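Local coordinates for protein mannan endo-1,6-alpha-mannosidase (Chaetomium thermophilum, PDB 6RY0) that probably hydrolyses (1->6)-alpha-mannosidic linkages as a calcium-binding family 76 glycosyl hydrolase and is implicated in transferring GPI-anchored glycoproteins into the fungal cell wall, at residues G80-M83 with G84-D88; A137-A140 with A141-K144; G293-R296 with D297-D301; V303-I307 with P308-R312. All coordinates share one frame; numbering follows the deposited sequence. Where two conformers were deposited one is given.

Following the chain from its N terminus, the four contacts come strictly in series; each is local to one continuous stretch, and none nests in or crosses another. Contact 1 lies within helix 76-93 and contact 2 at the C-terminal end of helix 127-142. These two touch where D88 OD1 meets N143 ND2 at 3.1 Å, probably a hydrogen bond joining the two helices. Contact 3 carries helix 281-298 into strand 299-300, and contact 4 closes the turn that follows strand 303-304. The two strands pair antiparallel, so contacts 3 and 4 pack together, with F298 CD1 3.5 Å from F305 O. Contacts 2 and 3 lie on opposite sides of the chain's centre, their own centres about 29 Å apart.

Contact 1: residues G80-M83 with G84-D88; sequences GAMM and GTYVD
T85 grips A81, one turn earlier in helix 76-93, with both its backbone amide and its hydroxyl. T85 OG1 donates to A81 O at 2.9 Å because it sits beside its own backbone N (chi1 -58°), which folds the hydroxyl back onto the helix. The two donors reach that oxygen from opposite faces of the carbonyl plane, OG1 standing well above it and N only tilted from it. This is a common way for a threonine to satisfy its polar group inside a buried helix. Regular i to i+4 bonds complete the tight part, V87 N reaching M83 O at 3.0 Å. The M82-Y86 pair is looser. The extended M82 side chain slants past the tyrosine ring, and its CE comes 3.8 Å from Y86 CE1. At the ring edge, in its plane, M82 O lies 3.3 Å from Y86 CD1. Even this looser part is no solvent face, since every touching residue is buried, and Y86 OH is hydrogen-bonded to A44 O. Helix 33-48 covers M82 and Y86 through M47 and M48, while helix 99-108 packs on M83 and V87, and M393 and L396 of helix 389-401 meet T85.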
ATOM      1  N   GLY A  80      -3.900   8.138   2.898  1.00  7.19           N
ATOM      2  CA  GLY A  80      -3.079   7.905   1.732  1.00  7.87           C
ATOM      3  C   GLY A  80      -3.391   6.582   1.049  1.00  7.14           C
ATOM      4  O   GLY A  80      -3.428   6.480  -0.189  1.00  7.69           O
ATOM      5  N   ALA A  81      -3.629   5.549   1.845  1.00  6.82           N
ATOM      6  CA  ALA A  81      -4.050   4.268   1.307  1.00  7.56           C
ATOM      7  C   ALA A  81      -5.379   4.390   0.584  1.00  6.93           C
ATOM      8  O   ALA A  81      -5.561   3.797  -0.504  1.00  7.26           O
ATOM      9  CB  ALA A  81      -4.155   3.239   2.449  1.00  9.10           C
ATOM     10  N   MET A  82      -6.319   5.117   1.151  1.00  7.04           N
ATOM     11  CA  MET A  82      -7.601   5.348   0.478  1.00  6.75           C
ATOM     12  C   MET A  82      -7.387   6.046  -0.858  1.00  6.64           C
ATOM     13  O   MET A  82      -7.985   5.666  -1.868  1.00  6.54           O
ATOM     14  CB  MET A  82      -8.524   6.170   1.371  1.00  7.44           C
ATOM     15  CG  MET A  82      -9.861   6.440   0.709  1.00  8.50           C
ATOM     16  SD  MET A  82     -10.820   7.655   1.616  1.00  9.97           S
ATOM     17  CE  MET A  82     -12.025   8.061   0.318  1.00 12.98           C
ATOM     18  N   MET A  83      -6.557   7.091  -0.891  1.00  6.68           N
ATOM     19  CA  MET A  83      -6.343   7.799  -2.140  1.00  6.70           C
ATOM     20  C   MET A  83      -5.870   6.835  -3.207  1.00  6.70           C
ATOM     21  O   MET A  83      -6.357   6.823  -4.332  1.00  7.04           O
ATOM     22  CB  MET A  83      -5.349   8.950  -1.961  1.00  7.34           C
ATOM     23  CG  MET A  83      -5.751  10.042  -0.968  1.00  7.64           C
ATOM     24  SD  MET A  83      -7.282  10.933  -1.266  1.00  8.55           S
ATOM     25  CE  MET A  83      -8.399  10.081  -0.149  1.00 10.23           C
ATOM     26  N   GLY A  84      -4.867   6.024  -2.875  1.00  6.55           N
ATOM     27  CA  GLY A  84      -4.352   5.086  -3.855  1.00  6.93           C
ATOM     28  C   GLY A  84      -5.394   4.071  -4.300  1.00  6.40           C
ATOM     29  O   GLY A  84      -5.460   3.699  -5.470  1.00  6.64           O
ATOM     30  N   THR A  85      -6.231   3.620  -3.373  1.00  6.44           N
ATOM     31  CA  THR A  85      -7.306   2.693  -3.719  1.00  6.41           C
ATOM     32  C   THR A  85      -8.205   3.281  -4.813  1.00  6.54           C
ATOM     33  O   THR A  85      -8.620   2.576  -5.733  1.00  6.63           O
ATOM     34  CB  THR A  85      -8.136   2.325  -2.484  1.00  6.87           C
ATOM     35  OG1 THR A  85      -7.283   1.740  -1.497  1.00  7.45           O
ATOM     36  CG2 THR A  85      -9.195   1.307  -2.816  1.00  7.65           C
ATOM     37  N   TYR A  86      -8.496   4.584  -4.728  1.00  6.39           N
ATOM     38  CA  TYR A  86      -9.324   5.238  -5.701  1.00  6.40           C
ATOM     39  C   TYR A  86      -8.613   5.571  -7.015  1.00  6.60           C
ATOM     40  O   TYR A  86      -9.252   5.590  -8.067  1.00  6.93           O
ATOM     41  CB  TYR A  86     -10.013   6.502  -5.143  1.00  7.15           C
ATOM     42  CG  TYR A  86     -11.238   6.133  -4.319  1.00  6.98           C
ATOM     43  CD1 TYR A  86     -11.125   5.707  -3.006  1.00  7.86           C
ATOM     44  CD2 TYR A  86     -12.513   6.187  -4.870  1.00  7.62           C
ATOM     45  CE1 TYR A  86     -12.224   5.329  -2.278  1.00  8.53           C
ATOM     46  CE2 TYR A  86     -13.631   5.814  -4.138  1.00  7.80           C
ATOM     47  CZ  TYR A  86     -13.473   5.377  -2.851  1.00  8.36           C
ATOM     48  OH  TYR A  86     -14.532   5.016  -2.073  1.00  9.55           O
ATOM     49  N   VAL A  87      -7.316   5.819  -6.967  1.00  6.49           N
ATOM     50  CA  VAL A  87      -6.541   5.907  -8.203  1.00  7.01           C
ATOM     51  C   VAL A  87      -6.621   4.586  -8.965  1.00  6.91           C
ATOM     52  O   VAL A  87      -6.835   4.552 -10.186  1.00  7.69           O
ATOM     53  CB  VAL A  87      -5.086   6.295  -7.875  1.00  7.07           C
ATOM     54  CG1 VAL A  87      -4.188   6.183  -9.097  1.00  8.28           C
ATOM     55  CG2 VAL A  87      -5.019   7.721  -7.311  1.00  7.23           C
ATOM     56  N   ASP A  88      -6.478   3.477  -8.239  1.00  6.76           N
ATOM     57  CA  ASP A  88      -6.647   2.151  -8.843  0.66  6.68           C
ATOM     58  C   ASP A  88      -8.086   1.928  -9.318  1.00  6.94           C
ATOM     59  O   ASP A  88      -8.297   1.384 -10.400  1.00  7.40           O
ATOM     60  CB  ASP A  88      -6.211   1.022  -7.905  0.66  6.65           C
ATOM     61  CG  ASP A  88      -4.838   0.480  -8.207  0.66  7.13           C
ATOM     62  OD1 ASP A  88      -4.322   0.659  -9.333  0.66  7.95           O
ATOM     63  OD2 ASP A  88      -4.291  -0.177  -7.274  0.66  8.49           O
TER

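Contact 2: residues A137-A140 with A141-K144; sequences AMLA and AENK
L139 lies against the amide of N143, its CG and CD1 both near ND2, with CD1 to ND2 at 3.6 Å. The pair sits where helix 127-142 ends in a Schellman motif: K144 takes positive phi (58°), and its N turns back to bond A141 O. The last turn before it is regular, with E142 N donating to M138 O at 2.9 Å in the carbonyl plane and N143 N to L139 O at 2.8 Å on a more bent line. Around these bonds the side chains of successive turns overlap. E142 runs back along the helix with CG beside its own backbone N (chi1 -70°) and the rest of the chain extended, which lays its side chain across those of M138 and L139, at about a right angle to each. On one flank E142 OE2 rests 3.5 Å from M138 CG; on the other, OE1 comes within 3.7 Å of L139 CD1. The buried charge is answered by R208 of helix 196-213, which forms a salt bridge with OE1 and whose side chain also packs on M138 and L139. N143 ND2 is held by D88 of helix 76-93. The contact lies within one helix end, whose side chains pack on helices 76-93 and 196-213, consistent with the (alpha/alpha)6 barrel known for family 76, and it is away from the calcium sites. The methionine bends at chi2 and chi3, and its terminal methyl comes to rest against two residues of the following turn, M138 CE lying 3.9 Å from E142 CG and 4.3 Å from A141 CB.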
ATOM      1  N   ALA A 137       1.228   8.307  -4.946  1.00  6.26           N
ATOM      2  CA  ALA A 137       1.660   9.211  -5.997  1.00  6.43           C
ATOM      3  C   ALA A 137       2.309   8.433  -7.162  1.00  6.18           C
ATOM      4  O   ALA A 137       2.061   8.728  -8.335  1.00  6.61           O
ATOM      5  CB  ALA A 137       2.639  10.243  -5.438  1.00  6.88           C
ATOM      6  N   MET A 138       3.127   7.436  -6.829  1.00  6.02           N
ATOM      7  CA  MET A 138       3.728   6.581  -7.854  1.00  6.03           C
ATOM      8  C   MET A 138       2.649   5.908  -8.692  1.00  6.43           C
ATOM      9  O   MET A 138       2.730   5.853  -9.918  1.00  6.64           O
ATOM     10  CB  MET A 138       4.628   5.546  -7.189  1.00  6.44           C
ATOM     11  CG  MET A 138       5.479   4.729  -8.122  1.00  6.77           C
ATOM     12  SD  MET A 138       6.774   5.639  -8.957  1.00  7.85           S
ATOM     13  CE  MET A 138       6.187   5.694 -10.649  1.00  8.39           C
ATOM     14  N   LEU A 139       1.612   5.408  -8.016  1.00  6.11           N
ATOM     15  CA  LEU A 139       0.489   4.736  -8.682  1.00  6.14           C
ATOM     16  C   LEU A 139      -0.239   5.724  -9.601  1.00  6.34           C
ATOM     17  O   LEU A 139      -0.640   5.362 -10.702  1.00  6.84           O
ATOM     18  CB  LEU A 139      -0.477   4.192  -7.616  1.00  6.35           C
ATOM     19  CG  LEU A 139      -1.601   3.343  -8.182  1.00  6.79           C
ATOM     20  CD1 LEU A 139      -1.080   2.052  -8.831  1.00  7.63           C
ATOM     21  CD2 LEU A 139      -2.580   3.007  -7.069  1.00  8.10           C
ATOM     22  N   ALA A 140      -0.416   6.967  -9.157  1.00  6.34           N
ATOM     23  CA  ALA A 140      -1.042   7.971 -10.005  1.00  6.73           C
ATOM     24  C   ALA A 140      -0.239   8.184 -11.283  1.00  6.91           C
ATOM     25  O   ALA A 140      -0.799   8.275 -12.365  1.00  7.72           O
ATOM     26  CB  ALA A 140      -1.231   9.257  -9.209  1.00  6.94           C
ATOM     27  N   ALA A 141       1.095   8.228 -11.184  1.00  6.94           N
ATOM     28  CA  ALA A 141       1.928   8.348 -12.394  1.00  7.46           C
ATOM     29  C   ALA A 141       1.781   7.098 -13.281  1.00  7.16           C
ATOM     30  O   ALA A 141       1.602   7.193 -14.496  1.00  7.92           O
ATOM     31  CB  ALA A 141       3.388   8.602 -12.031  1.00  7.50           C
ATOM     32  N   GLU A 142       1.856   5.914 -12.673  1.00  6.91           N
ATOM     33  CA  GLU A 142       1.731   4.665 -13.428  1.00  7.05           C
ATOM     34  C   GLU A 142       0.401   4.513 -14.120  1.00  7.08           C
ATOM     35  O   GLU A 142       0.308   3.898 -15.191  1.00  8.07           O
ATOM     36  CB  GLU A 142       1.918   3.473 -12.464  1.00  6.81           C
ATOM     37  CG  GLU A 142       3.338   3.309 -11.959  1.00  7.03           C
ATOM     38  CD  GLU A 142       3.448   2.448 -10.718  1.00  6.92           C
ATOM     39  OE1 GLU A 142       2.407   2.135 -10.095  1.00  7.65           O
ATOM     40  OE2 GLU A 142       4.605   2.106 -10.329  1.00  7.41           O
ATOM     41  N   ASN A 143      -0.640   5.025 -13.501  1.00  7.12           N
ATOM     42  CA  ASN A 143      -2.003   4.855 -14.006  1.00  7.74           C
ATOM     43  C   ASN A 143      -2.444   6.028 -14.886  1.00  8.29           C
ATOM     44  O   ASN A 143      -3.570   6.067 -15.344  1.00  8.66           O
ATOM     45  CB  ASN A 143      -2.973   4.650 -12.840  1.00  7.67           C
ATOM     46  CG  ASN A 143      -2.867   3.280 -12.223  1.00  8.00           C
ATOM     47  OD1 ASN A 143      -2.072   2.462 -12.657  1.00  9.06           O
ATOM     48  ND2 ASN A 143      -3.663   3.023 -11.169  1.00  7.77           N
ATOM     49  N   LYS A 144      -1.565   6.994 -15.113  1.00  8.22           N
ATOM     50  CA  LYS A 144      -1.894   8.186 -15.904  1.00  8.70           C
ATOM     51  C   LYS A 144      -3.077   8.935 -15.291  1.00  8.72           C
ATOM     52  O   LYS A 144      -3.905   9.502 -15.984  1.00  9.63           O
ATOM     53  CB  LYS A 144      -2.096   7.843 -17.382  1.00 10.23           C
ATOM     54  CG  LYS A 144      -0.877   7.233 -18.002  1.00 12.88           C
ATOM     55  CD  LYS A 144      -1.047   6.863 -19.466  1.00 16.92           C
ATOM     56  CE  LYS A 144      -1.273   8.021 -20.358  1.00 20.89           C
ATOM     57  NZ  LYS A 144      -1.265   7.510 -21.745  1.00 23.75           N
TER

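Contact 3: residues G293-R296 with D297-D301; sequences GILR and DFFKD
R296 and its neighbour D297 lie side by side near the end of helix 281-298, pointing the same way. From CB, which starts beside D297 N, the arginine runs on through CG, 3.7 Å from D297 OD1, and CD, 3.8 Å from that same oxygen. A bend at chi3 (68°) then turns the guanidinium back, and NE donates to D297 OD1 at 2.9 Å along an almost straight line. NH2 takes D297 OD2 on its syn side though well out of the carboxylate plane, also at 2.9 Å, so the grip is side-on with one nitrogen to each oxygen. The two flat groups are inclined by 47°, and NE meets OD1 from above the carboxylate plane. The remaining tip, NH1, bonds T239 O. Were D297 replaced by an alanine, NE and NH2 would both lose their carboxylate mates, and the guanidinium, still tied through NH1, would probably turn more freely. On the buried side, I294 CG2 packs 3.8 Å from F299 CE1, close to M331 of helix 323-337. Two waters span the chain's exit from the helix, one joining L295 O to F299 O, the other R296 O to F299 O and K300 NZ. The arrangement is that of a helix end leading into a short antiparallel hairpin, strands 299-300 and 303-304.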
ATOM      1  N   GLY A 293       5.388 -18.497  -0.850  1.00  7.13           N
ATOM      2  CA  GLY A 293       5.152 -18.259   0.555  1.00  7.37           C
ATOM      3  C   GLY A 293       3.795 -17.621   0.822  1.00  7.23           C
ATOM      4  O   GLY A 293       3.097 -18.025   1.768  1.00  7.39           O
ATOM      5  N   ILE A 294       3.426 -16.630   0.028  1.00  6.61           N
ATOM      6  CA  ILE A 294       2.153 -15.948   0.238  1.00  6.83           C
ATOM      7  C   ILE A 294       0.975 -16.884   0.065  1.00  7.36           C
ATOM      8  O   ILE A 294       0.027 -16.883   0.867  1.00  7.90           O
ATOM      9  CB  ILE A 294       2.061 -14.754  -0.711  1.00  7.00           C
ATOM     10  CG1 ILE A 294       2.993 -13.641  -0.269  1.00  7.34           C
ATOM     11  CG2 ILE A 294       0.633 -14.256  -0.858  1.00  8.20           C
ATOM     12  CD1 ILE A 294       3.315 -12.625  -1.362  1.00  8.17           C
ATOM     13  N   LEU A 295       1.017 -17.681  -0.991  1.00  7.52           N
ATOM     14  CA  LEU A 295      -0.068 -18.603  -1.259  1.00  8.14           C
ATOM     15  C   LEU A 295      -0.184 -19.637  -0.149  1.00  8.72           C
ATOM     16  O   LEU A 295      -1.283 -20.025   0.232  1.00 12.08           O
ATOM     17  CB  LEU A 295       0.104 -19.279  -2.622  1.00  8.80           C
ATOM     18  CG  LEU A 295      -0.012 -18.333  -3.799  1.00  9.33           C
ATOM     19  CD1 LEU A 295       0.448 -19.007  -5.067  1.00 10.90           C
ATOM     20  CD2 LEU A 295      -1.406 -17.748  -3.967  1.00 10.71           C
ATOM     21  N   ARG A 296       0.949 -20.077   0.382  1.00  7.55           N
ATOM     22  CA  ARG A 296       0.974 -21.029   1.480  1.00  8.16           C
ATOM     23  C   ARG A 296       0.449 -20.438   2.779  1.00  8.32           C
ATOM     24  O   ARG A 296      -0.261 -21.095   3.541  1.00  9.64           O
ATOM     25  CB  ARG A 296       2.431 -21.491   1.645  1.00  8.24           C
ATOM     26  CG  ARG A 296       2.708 -22.414   2.809  1.00  8.69           C
ATOM     27  CD  ARG A 296       4.198 -22.566   3.050  1.00  9.09           C
ATOM     28  NE  ARG A 296       4.743 -21.289   3.522  1.00  8.62           N
ATOM     29  CZ  ARG A 296       5.918 -20.756   3.208  1.00  8.38           C
ATOM     30  NH1 ARG A 296       6.771 -21.393   2.410  1.00  9.19           N
ATOM     31  NH2 ARG A 296       6.242 -19.566   3.687  1.00  8.11           N
ATOM     32  N   ASP A 297       0.860 -19.211   3.058  1.00  7.82           N
ATOM     33  CA  ASP A 297       0.637 -18.638   4.374  1.00  8.31           C
ATOM     34  C   ASP A 297      -0.654 -17.849   4.524  1.00  7.95           C
ATOM     35  O   ASP A 297      -1.280 -17.904   5.596  1.00  9.33           O
ATOM     36  CB  ASP A 297       1.813 -17.722   4.748  1.00  8.41           C
ATOM     37  CG  ASP A 297       3.131 -18.466   4.905  1.00  8.86           C
ATOM     38  OD1 ASP A 297       3.085 -19.687   5.210  1.00  9.94           O
ATOM     39  OD2 ASP A 297       4.194 -17.820   4.772  1.00  8.92           O
ATOM     40  N   PHE A 298      -1.030 -17.093   3.500  1.00  7.45           N
ATOM     41  CA  PHE A 298      -2.128 -16.135   3.655  1.00  7.96           C
ATOM     42  C   PHE A 298      -3.414 -16.542   2.985  1.00  8.74           C
ATOM     43  O   PHE A 298      -4.435 -15.933   3.252  1.00 12.18           O
ATOM     44  CB  PHE A 298      -1.723 -14.740   3.151  1.00  7.69           C
ATOM     45  CG  PHE A 298      -0.644 -14.134   3.996  1.00  7.43           C
ATOM     46  CD1 PHE A 298      -0.930 -13.685   5.265  1.00  7.90           C
ATOM     47  CD2 PHE A 298       0.655 -14.067   3.536  1.00  8.53           C
ATOM     48  CE1 PHE A 298       0.070 -13.160   6.066  1.00  8.51           C
ATOM     49  CE2 PHE A 298       1.649 -13.555   4.316  1.00  8.42           C
ATOM     50  CZ  PHE A 298       1.356 -13.118   5.597  1.00  8.37           C
ATOM     51  N   PHE A 299      -3.406 -17.542   2.119  1.00  8.10           N
ATOM     52  CA  PHE A 299      -4.627 -17.957   1.447  1.00  8.78           C
ATOM     53  C   PHE A 299      -5.077 -19.264   2.044  1.00 10.11           C
ATOM     54  O   PHE A 299      -4.356 -20.254   2.065  1.00 11.46           O
ATOM     55  CB  PHE A 299      -4.419 -18.021  -0.068  1.00  9.28           C
ATOM     56  CG  PHE A 299      -4.361 -16.650  -0.677  1.00  9.26           C
ATOM     57  CD1 PHE A 299      -3.190 -15.916  -0.686  1.00  8.68           C
ATOM     58  CD2 PHE A 299      -5.495 -16.054  -1.197  1.00 10.59           C
ATOM     59  CE1 PHE A 299      -3.146 -14.634  -1.232  1.00 10.35           C
ATOM     60  CE2 PHE A 299      -5.459 -14.785  -1.730  1.00 11.73           C
ATOM     61  CZ  PHE A 299      -4.298 -14.067  -1.746  1.00 11.75           C
ATOM     62  N   LYS A 300      -6.290 -19.261   2.589  1.00 11.25           N
ATOM     63  CA  LYS A 300      -6.870 -20.405   3.274  1.00 13.12           C
ATOM     64  C   LYS A 300      -8.108 -20.809   2.507  1.00 15.77           C
ATOM     65  O   LYS A 300      -9.069 -20.055   2.409  1.00 16.94           O
ATOM     66  CB  LYS A 300      -7.206 -20.008   4.696  1.00 14.97           C
ATOM     67  CG  LYS A 300      -5.898 -19.778   5.428  1.00 17.53           C
ATOM     68  CD  LYS A 300      -5.963 -19.699   6.904  1.00 19.11           C
ATOM     69  CE  LYS A 300      -4.645 -19.348   7.497  1.00 19.26           C
ATOM     70  NZ  LYS A 300      -3.653 -20.453   7.334  1.00 19.50           N
ATOM     71  N   ASP A 301      -8.059 -21.995   1.912  0.71 17.30           N
ATOM     72  CA  ASP A 301      -9.121 -22.411   1.015  0.71 19.16           C
ATOM     73  C   ASP A 301      -9.462 -21.309   0.011  0.71 18.27           C
ATOM     74  O   ASP A 301     -10.638 -21.043  -0.241  0.71 19.17           O
ATOM     75  CB  ASP A 301     -10.382 -22.850   1.804  0.71 21.72           C
ATOM     76  CG  ASP A 301     -10.078 -23.874   2.965  0.71 23.38           C
ATOM     77  OD1 ASP A 301      -9.273 -24.799   2.761  0.71 24.16           O
ATOM     78  OD2 ASP A 301     -10.656 -23.794   4.084  0.71 23.63           O
TER
HETATM   79  O   HOH W   1      -2.574 -22.349   0.810  1.00 30.96           O
HETATM   80  O   HOH W   2      -2.863 -20.984   4.332  1.00 23.26           O

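Contact 4: residues V303-I307 with P308-R312; sequences VVFEI and PCEGR
In the turn that follows strand 303-304, E310 holds the backbone of E306 with both its amide and its carboxylate. E306, the centre of an inverse gamma turn, offers its carbonyl oxygen to two amides: C309 N at 3.0 Å and E310 N at 2.9 Å. In return, E310 OE1 accepts from E306 N at 2.9 Å along a nearly straight line (172°), on the anti side of the carboxylate and tilted out of its plane. E310 gets there with CG anti to its backbone N (chi1 -173°) and an extended chain, which carries it over a face of F305. Its CB stands 4.0 Å from the centroid of the F305 ring in a CH-pi contact, and farther along, the carboxylate stacks on the ring with the planes 18° apart. A type I beta turn, C309 to R312, carries the chain onward, and the C309-C316 disulfide pins this loop ahead of helix 323-337, a helix of the (alpha/alpha)6 barrel expected of family 76. K324 of that helix forms a salt bridge with E310 OE1, which thus has two partners. With the carboxylate gone, as an alanine here would have it, E306 N and K324 would probably be left without this acceptor and counter-charge, and the F305 ring would keep only CB over its face. Two waters complete the bridging: one donates to V304 O and, at 2.6 Å, to E310 OE2, while the other donates to I307 O and accepts from G311 N. Beside the turn, C309 SG rests 3.8 Å from E306 CG, and I307 CG1 lies 3.7 Å from P308 CD.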
ATOM      1  N   VAL A 303      -8.909 -17.976   0.204  1.00 10.56           N
ATOM      2  CA  VAL A 303      -9.340 -16.694   0.721  1.00  9.48           C
ATOM      3  C   VAL A 303      -8.217 -16.068   1.525  1.00  8.77           C
ATOM      4  O   VAL A 303      -7.623 -16.720   2.401  1.00  9.63           O
ATOM      5  CB  VAL A 303     -10.591 -16.859   1.591  1.00 10.47           C
ATOM      6  CG1 VAL A 303     -11.080 -15.479   2.037  1.00 10.53           C
ATOM      7  CG2 VAL A 303     -11.686 -17.614   0.815  1.00 11.65           C
ATOM      8  N   VAL A 304      -7.928 -14.795   1.276  1.00  8.51           N
ATOM      9  CA  VAL A 304      -6.891 -14.115   2.041  1.00  8.79           C
ATOM     10  C   VAL A 304      -7.296 -14.031   3.524  1.00  9.13           C
ATOM     11  O   VAL A 304      -8.462 -13.788   3.857  1.00 11.16           O
ATOM     12  CB  VAL A 304      -6.630 -12.722   1.457  1.00  9.24           C
ATOM     13  CG1 VAL A 304      -7.847 -11.852   1.595  1.00 10.53           C
ATOM     14  CG2 VAL A 304      -5.390 -12.096   2.064  1.00 11.94           C
ATOM     15  N   PHE A 305      -6.322 -14.186   4.406  1.00  8.12           N
ATOM     16  CA  PHE A 305      -6.562 -14.326   5.828  1.00  8.59           C
ATOM     17  C   PHE A 305      -5.419 -13.634   6.568  1.00  8.19           C
ATOM     18  O   PHE A 305      -4.240 -13.962   6.328  1.00  8.88           O
ATOM     19  CB  PHE A 305      -6.658 -15.813   6.190  1.00  9.54           C
ATOM     20  CG  PHE A 305      -7.119 -16.076   7.569  1.00 11.41           C
ATOM     21  CD1 PHE A 305      -6.247 -16.122   8.604  1.00 12.43           C
ATOM     22  CD2 PHE A 305      -8.470 -16.280   7.830  1.00 14.06           C
ATOM     23  CE1 PHE A 305      -6.724 -16.397   9.900  1.00 13.72           C
ATOM     24  CE2 PHE A 305      -8.929 -16.574   9.080  1.00 15.36           C
ATOM     25  CZ  PHE A 305      -8.074 -16.605  10.105  1.00 14.89           C
ATOM     26  N   GLU A 306      -5.748 -12.740   7.480  1.00  8.25           N
ATOM     27  CA  GLU A 306      -4.726 -11.951   8.177  1.00  8.10           C
ATOM     28  C   GLU A 306      -4.219 -12.734   9.383  1.00  8.63           C
ATOM     29  O   GLU A 306      -4.705 -12.569  10.507  1.00  9.04           O
ATOM     30  CB  GLU A 306      -5.260 -10.570   8.554  1.00  7.88           C
ATOM     31  CG  GLU A 306      -4.159  -9.585   8.882  1.00  7.89           C
ATOM     32  CD  GLU A 306      -3.189  -9.430   7.722  1.00  7.63           C
ATOM     33  OE1 GLU A 306      -3.688  -9.113   6.616  1.00  8.00           O
ATOM     34  OE2 GLU A 306      -1.982  -9.653   7.910  1.00  8.60           O
ATOM     35  N   ILE A 307      -3.251 -13.623   9.133  1.00  8.81           N
ATOM     36  CA  ILE A 307      -2.889 -14.647  10.119  1.00 10.09           C
ATOM     37  C   ILE A 307      -2.574 -14.110  11.524  1.00  9.71           C
ATOM     38  O   ILE A 307      -2.899 -14.824  12.451  1.00 11.00           O
ATOM     39  CB  ILE A 307      -1.969 -15.784   9.591  1.00 12.73           C
ATOM     40  CG1 ILE A 307      -0.711 -15.180   9.068  1.00 14.12           C
ATOM     41  CG2 ILE A 307      -2.653 -16.653   8.520  1.00 12.55           C
ATOM     42  CD1 ILE A 307       0.212 -16.122   8.276  1.00 14.04           C
ATOM     43  N   PRO A 308      -1.949 -12.926  11.717  1.00 10.10           N
ATOM     44  CA  PRO A 308      -1.655 -12.564  13.105  1.00 11.33           C
ATOM     45  C   PRO A 308      -2.847 -12.181  13.943  1.00 11.98           C
ATOM     46  O   PRO A 308      -2.688 -12.120  15.160  1.00 14.77           O
ATOM     47  CB  PRO A 308      -0.704 -11.368  12.972  1.00 12.44           C
ATOM     48  CG  PRO A 308      -0.117 -11.511  11.582  1.00 12.07           C
ATOM     49  CD  PRO A 308      -1.288 -11.999  10.779  1.00 11.01           C
ATOM     50  N   CYS A 309      -3.994 -11.886  13.349  1.00 11.69           N
ATOM     51  CA  CYS A 309      -5.115 -11.361  14.123  1.00 12.00           C
ATOM     52  C   CYS A 309      -6.473 -11.908  13.786  1.00 11.63           C
ATOM     53  O   CYS A 309      -7.340 -11.858  14.638  1.00 12.51           O
ATOM     54  CB  CYS A 309      -5.109  -9.828  14.085  1.00 13.26           C
ATOM     55  SG  CYS A 309      -5.443  -9.092  12.466  1.00 13.24           S
ATOM     56  N   GLU A 310      -6.706 -12.425  12.590  1.00 10.61           N
ATOM     57  CA  GLU A 310      -8.058 -12.725  12.138  1.00 10.28           C
ATOM     58  C   GLU A 310      -8.653 -13.982  12.776  1.00 12.17           C
ATOM     59  O   GLU A 310      -9.849 -14.210  12.674  1.00 14.08           O
ATOM     60  CB  GLU A 310      -8.063 -12.822  10.609  1.00  9.22           C
ATOM     61  CG  GLU A 310      -9.435 -12.970  10.004  1.00  9.27           C
ATOM     62  CD  GLU A 310      -9.491 -12.841   8.486  1.00  8.94           C
ATOM     63  OE1 GLU A 310      -8.556 -12.306   7.853  1.00  8.58           O
ATOM     64  OE2 GLU A 310     -10.533 -13.257   7.927  1.00  9.78           O
ATOM     65  N   GLY A 311      -7.834 -14.794  13.431  1.00 12.95           N
ATOM     66  CA  GLY A 311      -8.319 -16.054  13.961  1.00 15.05           C
ATOM     67  C   GLY A 311      -9.405 -15.975  14.988  1.00 15.97           C
ATOM     68  O   GLY A 311     -10.108 -16.976  15.267  1.00 18.22           O
ATOM     69  N   ARG A 312      -9.513 -14.813  15.614  0.83 14.80           N
ATOM     70  CA  ARG A 312     -10.668 -14.547  16.448  0.83 16.21           C
ATOM     71  C   ARG A 312     -11.057 -13.097  16.219  0.83 15.61           C
ATOM     72  O   ARG A 312     -10.295 -12.307  15.689  0.83 16.22           O
ATOM     73  CB  ARG A 312     -10.353 -14.828  17.899  0.83 19.23           C
ATOM     74  CG  ARG A 312      -9.262 -13.945  18.447  0.83 21.83           C
ATOM     75  CD  ARG A 312      -8.828 -14.422  19.832  0.83 24.66           C
ATOM     76  NE  ARG A 312      -7.515 -13.879  20.153  0.83 28.27           N
ATOM     77  CZ  ARG A 312      -7.310 -12.680  20.685  0.83 30.98           C
ATOM     78  NH1 ARG A 312      -8.336 -11.898  20.994  0.83 32.18           N
ATOM     79  NH2 ARG A 312      -6.073 -12.262  20.919  0.83 32.33           N
TER
HETATM   80  O   HOH W   3     -10.728 -13.547   5.329  1.00 10.02           O
HETATM   81  O   HOH W   4      -5.085 -14.900  14.163  1.00 22.21           O